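Local coordinates for protein inorganic polyphosphate/ATP-glucomannokinase (Arthrobacter sp., PDB 1WOQ) that phosphorylates glucose and mannose, drawing the phosphoryl group from inorganic polyphosphate or ATP, as a kinase of the ROK family, at residues P72-V78 against G115-E119; I86-V91 against N103-D107; P215-G221 against T239-A244. Residues are numbered along the deposited sequence.

Contact 1. Residues P72-V78 against G115-E119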
loop_
_atom_site.group_PDB
_atom_site.type_symbol
_atom_site.label_atom_id
_atom_site.label_comp_id
_atom_site.label_asym_id
_atom_site.label_seq_id
_atom_site.Cartn_x
_atom_site.Cartn_y
_atom_site.Cartn_z
ATOM N N PRO A 72 18.978 9.993 -6.627
ATOM C CA PRO A 72 19.838 10.003 -5.438
ATOM C C PRO A 72 21.141 9.283 -5.777
ATOM O O PRO A 72 21.313 8.824 -6.905
ATOM C CB PRO A 72 19.004 9.245 -4.411
ATOM C CG PRO A 72 18.285 8.242 -5.259
ATOM C CD PRO A 72 17.839 9.073 -6.442
ATOM N N ALA A 73 22.055 9.184 -4.814
ATOM C CA ALA A 73 23.332 8.504 -5.042
ATOM C C ALA A 73 23.091 7.086 -5.563
ATOM O O ALA A 73 22.174 6.401 -5.112
ATOM C CB ALA A 73 24.142 8.457 -3.753
ATOM N N ALA A 74 23.930 6.652 -6.499
ATOM C CA ALA A 74 23.806 5.334 -7.121
ATOM C C ALA A 74 23.687 4.141 -6.176
ATOM O O ALA A 74 23.063 3.136 -6.520
ATOM C CB ALA A 74 24.972 5.110 -8.085
ATOM N N GLY A 75 24.279 4.237 -4.993
ATOM C CA GLY A 75 24.209 3.122 -4.064
ATOM C C GLY A 75 23.212 3.296 -2.936
ATOM O O GLY A 75 23.188 2.501 -1.994
ATOM N N SER A 76 22.382 4.331 -3.027
ATOM C CA SER A 76 21.391 4.595 -1.992
ATOM C C SER A 76 20.370 3.463 -1.905
ATOM O O SER A 76 20.029 2.843 -2.911
ATOM C CB SER A 76 20.678 5.921 -2.271
ATOM O OG SER A 76 20.058 5.914 -3.544
ATOM N N PRO A 77 19.874 3.174 -0.692
ATOM C CA PRO A 77 18.887 2.107 -0.512
ATOM C C PRO A 77 17.571 2.434 -1.210
ATOM O O PRO A 77 17.207 3.600 -1.347
ATOM C CB PRO A 77 18.739 2.029 1.008
ATOM C CG PRO A 77 18.990 3.435 1.437
ATOM C CD PRO A 77 20.181 3.827 0.593
ATOM N N VAL A 78 16.871 1.394 -1.648
ATOM C CA VAL A 78 15.596 1.547 -2.341
ATOM C C VAL A 78 14.472 0.889 -1.548
ATOM O O VAL A 78 14.607 -0.249 -1.097
ATOM C CB VAL A 78 15.659 0.896 -3.743
ATOM C CG1 VAL A 78 14.303 0.980 -4.437
ATOM C CG2 VAL A 78 16.731 1.578 -4.570
ATOM N N GLY A 115 21.751 -4.493 -7.034
ATOM C CA GLY A 115 23.114 -4.102 -6.717
ATOM C C GLY A 115 23.188 -2.977 -5.701
ATOM O O GLY A 115 24.149 -2.214 -5.669
ATOM N N ARG A 116 22.157 -2.871 -4.869
ATOM C CA ARG A 116 22.095 -1.852 -3.829
ATOM C C ARG A 116 21.097 -2.354 -2.792
ATOM O O ARG A 116 20.256 -3.195 -3.100
ATOM C CB ARG A 116 21.622 -0.515 -4.417
ATOM C CG ARG A 116 20.210 -0.560 -4.987
ATOM C CD ARG A 116 19.999 0.490 -6.073
ATOM N NE ARG A 116 20.016 1.862 -5.574
ATOM C CZ ARG A 116 19.882 2.929 -6.356
ATOM N NH1 ARG A 116 19.730 2.773 -7.666
ATOM N NH2 ARG A 116 19.880 4.147 -5.836
ATOM N N PRO A 117 21.179 -1.854 -1.550
ATOM C CA PRO A 117 20.234 -2.320 -0.530
ATOM C C PRO A 117 18.770 -2.035 -0.861
ATOM O O PRO A 117 18.421 -0.947 -1.313
ATOM C CB PRO A 117 20.703 -1.602 0.735
ATOM C CG PRO A 117 21.384 -0.372 0.209
ATOM C CD PRO A 117 22.136 -0.889 -0.983
ATOM N N VAL A 118 17.925 -3.034 -0.637
ATOM C CA VAL A 118 16.495 -2.912 -0.893
ATOM C C VAL A 118 15.754 -3.445 0.319
ATOM O O VAL A 118 16.049 -4.539 0.807
ATOM C CB VAL A 118 16.054 -3.736 -2.123
ATOM C CG1 VAL A 118 14.537 -3.666 -2.281
ATOM C CG2 VAL A 118 16.735 -3.219 -3.370
ATOM N N GLU A 119 14.801 -2.663 0.810
ATOM C CA GLU A 119 14.008 -3.065 1.960
ATOM C C GLU A 119 12.537 -2.983 1.608
ATOM O O GLU A 119 12.032 -1.928 1.214
ATOM C CB GLU A 119 14.333 -2.180 3.156
ATOM C CG GLU A 119 15.719 -2.456 3.707
ATOM C CD GLU A 119 16.062 -1.590 4.892
ATOM O OE1 GLU A 119 15.209 -1.454 5.792
ATOM O OE2 GLU A 119 17.190 -1.058 4.928
HETATM O O HOH W 1 20.010 6.383 -7.685
#

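Contact 2. Residues I86-V91 against N103-D107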
loop_
_atom_site.group_PDB
_atom_site.type_symbol
_atom_site.label_atom_id
_atom_site.label_comp_id
_atom_site.label_asym_id
_atom_site.label_seq_id
_atom_site.Cartn_x
_atom_site.Cartn_y
_atom_site.Cartn_z
ATOM N N ILE A 86 5.256 -8.968 5.523
ATOM C CA ILE A 86 6.709 -8.921 5.373
ATOM C C ILE A 86 7.369 -8.928 6.752
ATOM O O ILE A 86 7.165 -8.012 7.550
ATOM C CB ILE A 86 7.174 -7.643 4.631
ATOM C CG1 ILE A 86 6.528 -7.561 3.241
ATOM C CG2 ILE A 86 8.702 -7.632 4.526
ATOM C CD1 ILE A 86 6.870 -8.705 2.303
ATOM N N GLN A 87 8.153 -9.966 7.028
ATOM C CA GLN A 87 8.856 -10.080 8.306
ATOM C C GLN A 87 10.339 -10.312 8.029
ATOM O O GLN A 87 10.716 -11.308 7.409
ATOM C CB GLN A 87 8.295 -11.244 9.131
ATOM C CG GLN A 87 6.806 -11.123 9.472
ATOM C CD GLN A 87 6.307 -12.257 10.371
ATOM O OE1 GLN A 87 5.114 -12.363 10.650
ATOM N NE2 GLN A 87 7.225 -13.101 10.829
ATOM N N HIS A 88 11.173 -9.385 8.486
ATOM C CA HIS A 88 12.612 -9.484 8.276
ATOM C C HIS A 88 12.926 -9.752 6.806
ATOM O O HIS A 88 13.730 -10.629 6.480
ATOM C CB HIS A 88 13.203 -10.598 9.146
ATOM C CG HIS A 88 13.112 -10.324 10.615
ATOM N ND1 HIS A 88 12.284 -11.036 11.457
ATOM C CD2 HIS A 88 13.727 -9.397 11.387
ATOM C CE1 HIS A 88 12.392 -10.556 12.684
ATOM N NE2 HIS A 88 13.260 -9.561 12.668
ATOM N N GLY A 89 12.262 -9.001 5.930
ATOM C CA GLY A 89 12.477 -9.126 4.496
ATOM C C GLY A 89 11.939 -10.370 3.812
ATOM O O GLY A 89 12.206 -10.586 2.629
ATOM N N VAL A 90 11.173 -11.180 4.536
ATOM C CA VAL A 90 10.624 -12.407 3.974
ATOM C C VAL A 90 9.110 -12.325 3.804
ATOM O O VAL A 90 8.403 -11.824 4.677
ATOM C CB VAL A 90 10.985 -13.617 4.869
ATOM C CG1 VAL A 90 10.380 -14.897 4.302
ATOM C CG2 VAL A 90 12.504 -13.748 4.957
ATOM N N VAL A 91 8.617 -12.812 2.670
ATOM C CA VAL A 91 7.182 -12.786 2.383
ATOM C C VAL A 91 6.459 -13.927 3.098
ATOM O O VAL A 91 6.816 -15.096 2.930
ATOM C CB VAL A 91 6.927 -12.893 0.860
ATOM C CG1 VAL A 91 5.430 -12.980 0.579
ATOM C CG2 VAL A 91 7.529 -11.679 0.146
ATOM N N ASN A 103 7.523 -17.481 1.622
ATOM C CA ASN A 103 8.824 -17.798 2.205
ATOM C C ASN A 103 10.011 -17.289 1.387
ATOM O O ASN A 103 11.148 -17.709 1.596
ATOM C CB ASN A 103 8.954 -19.308 2.419
ATOM C CG ASN A 103 9.553 -19.650 3.768
ATOM O OD1 ASN A 103 9.756 -20.822 4.091
ATOM N ND2 ASN A 103 9.837 -18.625 4.567
ATOM N N THR A 104 9.745 -16.380 0.460
ATOM C CA THR A 104 10.804 -15.808 -0.360
ATOM C C THR A 104 11.437 -14.613 0.347
ATOM O O THR A 104 10.732 -13.729 0.837
ATOM C CB THR A 104 10.262 -15.332 -1.728
ATOM O OG1 THR A 104 9.905 -16.467 -2.522
ATOM C CG2 THR A 104 11.311 -14.502 -2.470
ATOM N N ASP A 105 12.765 -14.598 0.422
ATOM C CA ASP A 105 13.466 -13.476 1.038
ATOM C C ASP A 105 13.505 -12.422 -0.065
ATOM O O ASP A 105 14.439 -12.389 -0.873
ATOM C CB ASP A 105 14.893 -13.869 1.424
ATOM C CG ASP A 105 15.594 -12.801 2.248
ATOM O OD1 ASP A 105 15.272 -11.598 2.092
ATOM O OD2 ASP A 105 16.484 -13.163 3.049
ATOM N N ILE A 106 12.481 -11.579 -0.111
ATOM C CA ILE A 106 12.396 -10.553 -1.140
ATOM C C ILE A 106 13.461 -9.463 -0.999
ATOM O O ILE A 106 13.919 -8.907 -2.000
ATOM C CB ILE A 106 10.955 -9.953 -1.203
ATOM C CG1 ILE A 106 10.833 -9.003 -2.397
ATOM C CG2 ILE A 106 10.600 -9.273 0.113
ATOM C CD1 ILE A 106 9.389 -8.580 -2.695
ATOM N N ASP A 107 13.880 -9.162 0.230
ATOM C CA ASP A 107 14.924 -8.158 0.425
ATOM C C ASP A 107 16.206 -8.640 -0.242
ATOM O O ASP A 107 16.857 -7.887 -0.966
ATOM C CB ASP A 107 15.184 -7.915 1.916
ATOM C CG ASP A 107 14.210 -6.926 2.523
ATOM O OD1 ASP A 107 13.159 -6.667 1.898
ATOM O OD2 ASP A 107 14.490 -6.412 3.627
HETATM O O HOH W 2 16.104 -10.399 4.317
#

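Contact 3. Residues P215-G221 against T239-A244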
loop_
_atom_site.group_PDB
_atom_site.type_symbol
_atom_site.label_atom_id
_atom_site.label_comp_id
_atom_site.label_asym_id
_atom_site.label_seq_id
_atom_site.Cartn_x
_atom_site.Cartn_y
_atom_site.Cartn_z
ATOM N N PRO A 215 -11.546 3.110 16.305
ATOM C CA PRO A 215 -10.539 4.053 15.820
ATOM C C PRO A 215 -10.950 5.516 15.900
ATOM O O PRO A 215 -12.137 5.850 15.985
ATOM C CB PRO A 215 -10.302 3.592 14.382
ATOM C CG PRO A 215 -11.651 3.098 13.975
ATOM C CD PRO A 215 -12.131 2.335 15.195
ATOM N N GLU A 216 -9.947 6.382 15.882
ATOM C CA GLU A 216 -10.173 7.820 15.918
ATOM C C GLU A 216 -10.549 8.276 14.511
ATOM O O GLU A 216 -11.254 9.271 14.333
ATOM C CB GLU A 216 -8.894 8.547 16.341
ATOM C CG GLU A 216 -8.364 8.173 17.716
ATOM C CD GLU A 216 -9.366 8.448 18.818
ATOM O OE1 GLU A 216 -9.989 9.532 18.796
ATOM O OE2 GLU A 216 -9.524 7.584 19.708
ATOM N N LEU A 217 -10.080 7.531 13.514
ATOM C CA LEU A 217 -10.321 7.889 12.122
ATOM C C LEU A 217 -10.099 6.726 11.164
ATOM O O LEU A 217 -9.257 5.864 11.399
ATOM C CB LEU A 217 -9.373 9.029 11.721
ATOM C CG LEU A 217 -9.363 9.534 10.274
ATOM C CD1 LEU A 217 -10.645 10.303 10.007
ATOM C CD2 LEU A 217 -8.147 10.434 10.039
ATOM N N PHE A 218 -10.876 6.719 10.087
ATOM C CA PHE A 218 -10.753 5.722 9.026
ATOM C C PHE A 218 -10.297 6.534 7.821
ATOM O O PHE A 218 -10.849 7.599 7.557
ATOM C CB PHE A 218 -12.111 5.104 8.669
ATOM C CG PHE A 218 -12.486 3.901 9.485
ATOM C CD1 PHE A 218 -13.736 3.835 10.100
ATOM C CD2 PHE A 218 -11.635 2.803 9.579
ATOM C CE1 PHE A 218 -14.136 2.693 10.794
ATOM C CE2 PHE A 218 -12.028 1.655 10.269
ATOM C CZ PHE A 218 -13.282 1.602 10.877
ATOM N N ILE A 219 -9.290 6.051 7.105
ATOM C CA ILE A 219 -8.823 6.732 5.902
ATOM C C ILE A 219 -8.945 5.688 4.800
ATOM O O ILE A 219 -8.383 4.603 4.910
ATOM C CB ILE A 219 -7.355 7.178 6.020
ATOM C CG1 ILE A 219 -7.210 8.210 7.141
ATOM C CG2 ILE A 219 -6.891 7.772 4.694
ATOM C CD1 ILE A 219 -5.770 8.573 7.459
ATOM N N VAL A 220 -9.693 6.006 3.750
ATOM C CA VAL A 220 -9.887 5.057 2.667
ATOM C C VAL A 220 -8.957 5.312 1.492
ATOM O O VAL A 220 -9.002 6.374 0.866
ATOM C CB VAL A 220 -11.348 5.073 2.173
ATOM C CG1 VAL A 220 -11.537 4.026 1.081
ATOM C CG2 VAL A 220 -12.293 4.805 3.344
ATOM N N GLY A 221 -8.116 4.322 1.206
ATOM C CA GLY A 221 -7.179 4.426 0.105
ATOM C C GLY A 221 -7.520 3.463 -1.017
ATOM O O GLY A 221 -8.617 2.907 -1.061
ATOM N N THR A 239 -17.324 6.541 13.591
ATOM C CA THR A 239 -15.968 6.990 13.280
ATOM C C THR A 239 -15.910 7.856 12.030
ATOM O O THR A 239 -16.483 7.508 11.001
ATOM C CB THR A 239 -15.037 5.783 13.028
ATOM O OG1 THR A 239 -15.181 4.835 14.089
ATOM C CG2 THR A 239 -13.582 6.232 12.936
ATOM N N PRO A 240 -15.218 9.003 12.102
ATOM C CA PRO A 240 -15.146 9.830 10.898
ATOM C C PRO A 240 -14.379 9.035 9.847
ATOM O O PRO A 240 -13.452 8.288 10.173
ATOM C CB PRO A 240 -14.397 11.076 11.372
ATOM C CG PRO A 240 -13.569 10.573 12.517
ATOM C CD PRO A 240 -14.512 9.636 13.228
ATOM N N ILE A 241 -14.775 9.177 8.590
ATOM C CA ILE A 241 -14.118 8.438 7.522
ATOM C C ILE A 241 -13.892 9.354 6.331
ATOM O O ILE A 241 -14.818 10.009 5.845
ATOM C CB ILE A 241 -14.960 7.188 7.135
ATOM C CG1 ILE A 241 -14.251 6.390 6.039
ATOM C CG2 ILE A 241 -16.369 7.607 6.709
ATOM C CD1 ILE A 241 -14.797 4.977 5.865
ATOM N N VAL A 242 -12.645 9.416 5.881
ATOM C CA VAL A 242 -12.279 10.277 4.769
ATOM C C VAL A 242 -11.368 9.570 3.775
ATOM O O VAL A 242 -10.684 8.598 4.110
ATOM C CB VAL A 242 -11.543 11.544 5.273
ATOM C CG1 VAL A 242 -12.365 12.236 6.350
ATOM C CG2 VAL A 242 -10.169 11.164 5.819
ATOM N N PRO A 243 -11.354 10.046 2.526
ATOM C CA PRO A 243 -10.487 9.410 1.535
ATOM C C PRO A 243 -9.035 9.799 1.798
ATOM O O PRO A 243 -8.759 10.837 2.408
ATOM C CB PRO A 243 -11.014 9.964 0.216
ATOM C CG PRO A 243 -11.478 11.337 0.601
ATOM C CD PRO A 243 -12.204 11.076 1.901
ATOM N N ALA A 244 -8.111 8.959 1.346
ATOM C CA ALA A 244 -6.686 9.213 1.521
ATOM C C ALA A 244 -6.235 10.410 0.687
ATOM O O ALA A 244 -6.782 10.671 -0.389
ATOM C CB ALA A 244 -5.888 7.973 1.121
HETATM O O HOH W 3 -14.471 4.721 16.516
#

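Contact 1. Residues P72-V78 against G115-E119
Two backbone hydrogen bonds start the parallel pairing of strand 78-82 with strand 118-122, the outermost strand of a five-stranded mixed sheet of the actin-like ATPase fold: Val78 N gives to Pro117 O (2.8 Å) and Val78 O takes Glu119 N (3.1 Å), bracketing the Val78-Val118 bridge. Pro117, lacking an amide hydrogen, can serve only as an acceptor.

Ahead of the bridge, Arg116 reaches the type I turn Ala73-Ser76. Arg116 NE donates to Ser76 O (2.8 Å). Arg116 NH2 donates to Ser76 OG (2.9 Å), to Ser76 O (3.2 Å) and to a water that bonds Pro72 O. Arginine suits the site because NE and NH2 serve these acceptors together. Val78 CG2 covers one guanidinium face, opposite Ala74 O.

Apolar pairs are Pro77 CB with Pro117 CG (3.7 Å) and Val78 CB with Val118 CG2 (4.3 Å).

Ser66 of helix 51-66 accepts from Arg116 NH1. Val78 packs on Ile15 and Ile17 of strand 14-19, Val118 on Leu110 of helix 106-114, and Pro77 on Ile259 of helix 250-262.

Contact 2. Residues I86-V91 against N103-D107
Ile86 opens the first strand of a small beta hairpin and sends its side chain toward the helix start, where CD1 comes within 4.4 Å of Ile106 CG2; a branched apolar residue suits this apolar side. The chain then reverses through a type I' turn from Gln87 to Val90, closed by Gln87 N to Val90 O (3.0 Å) and Val90 N to Gln87 O (2.9 Å). At the turn, His88 O shares a water with Asp105 OD1, at 3.2 and 2.7 Å respectively.

Gly89 fits its place for two reasons: its phi is positive, and a CB would clash with Asp107 CG. Its bare backbone can therefore lie close to the helix, and Gly89 O accepts a long hydrogen bond from Asp107 N (3.3 Å). Val90 forms a single bridge with Asp105, its CG2 resting 4.0 Å from Asp105 CA and its CA 3.4 Å from Thr104 O. Val91 pairs through both polar atoms of its backbone, with N donating to Thr104 O (2.9 Å) and O accepting from Asn103 N (2.8 Å), while its CG2 packs on Ile106 CG2 (3.9 Å). Asn103 has positive phi, a conformation asparagine tolerates well.

Asp105 is the N-cap of helix 106-114, its OD1 accepting from Ala108 N, and Asp107 OD1 accepts from Val120 N. The hairpin thus lies against the start of that helix, while Ile106 packs on Val120 of strand 118-122 and, together with Val91, on Phe82 of strand 78-82.

Contact 3. Residues P215-G221 against T239-A244
Phe218, Val220 and Ile241 form an apolar cluster on one face of this parallel strand pair: Phe218 CB lies 3.6 Å from Ile241 CG1, and Val220 CG2 lies 3.6 Å from Ile241 CD1. Beta-branched and aromatic side chains suit such a buried sheet face. Ile219 and Val242 share the other face (CG1 to CG2, 4.4 Å). At its ends Ile219 CG2 meets the small methyl Ala244 CB (3.7 Å), and Leu217 CD1 reaches Pro240 CG (3.9 Å).

Between these layers run four backbone hydrogen bonds: Phe218 N to Pro240 O (3.0 Å), Val242 N to Phe218 O (3.1 Å), Val220 N to Val242 O (2.8 Å) and Ala244 N to Val220 O (2.8 Å). Pro243 has its nitrogen turned away from 217-221; at Pro240 the ring ends the pattern, CG lying 3.2 Å from Glu216 O.

At the polar end, a water donates to Pro215 O (2.6 Å) and Thr239 OG1 (2.5 Å), which is also hydrogen-bonded to OE1 of Glu210.

This is the edge pair of the second 3-2-1-4-5 mixed sheet of the actin-like fold: strand 217-221 adjoins strand 143-149, and strand 241-243 is outermost. Helix 195-213 covers the Phe218 face, with Phe206 edge-to-face on the Phe218 ring.

Contacts 1 and 3 both join the fourth and fifth strands of a 3-2-1-4-5 mixed sheet, one in each half of the duplicated actin-like ATPase fold to which ROK kinases belong. Their centres lie about 33 Å apart, on opposite sides of the chain's centre. Contact 2 is nested in the chain between the segments of contact 1, and the two touch: Val118 O is 3.5 Å from Asp107 CG, where the first turn of helix 106-114 lies beside the start of strand 118-122, which follows it in the chain. That strand ends at Asn122, a residue of the glucose pocket. Bound glucose lies between the halves, about 8 Å from the Ile86 side chain and about 10 Å from Gly221.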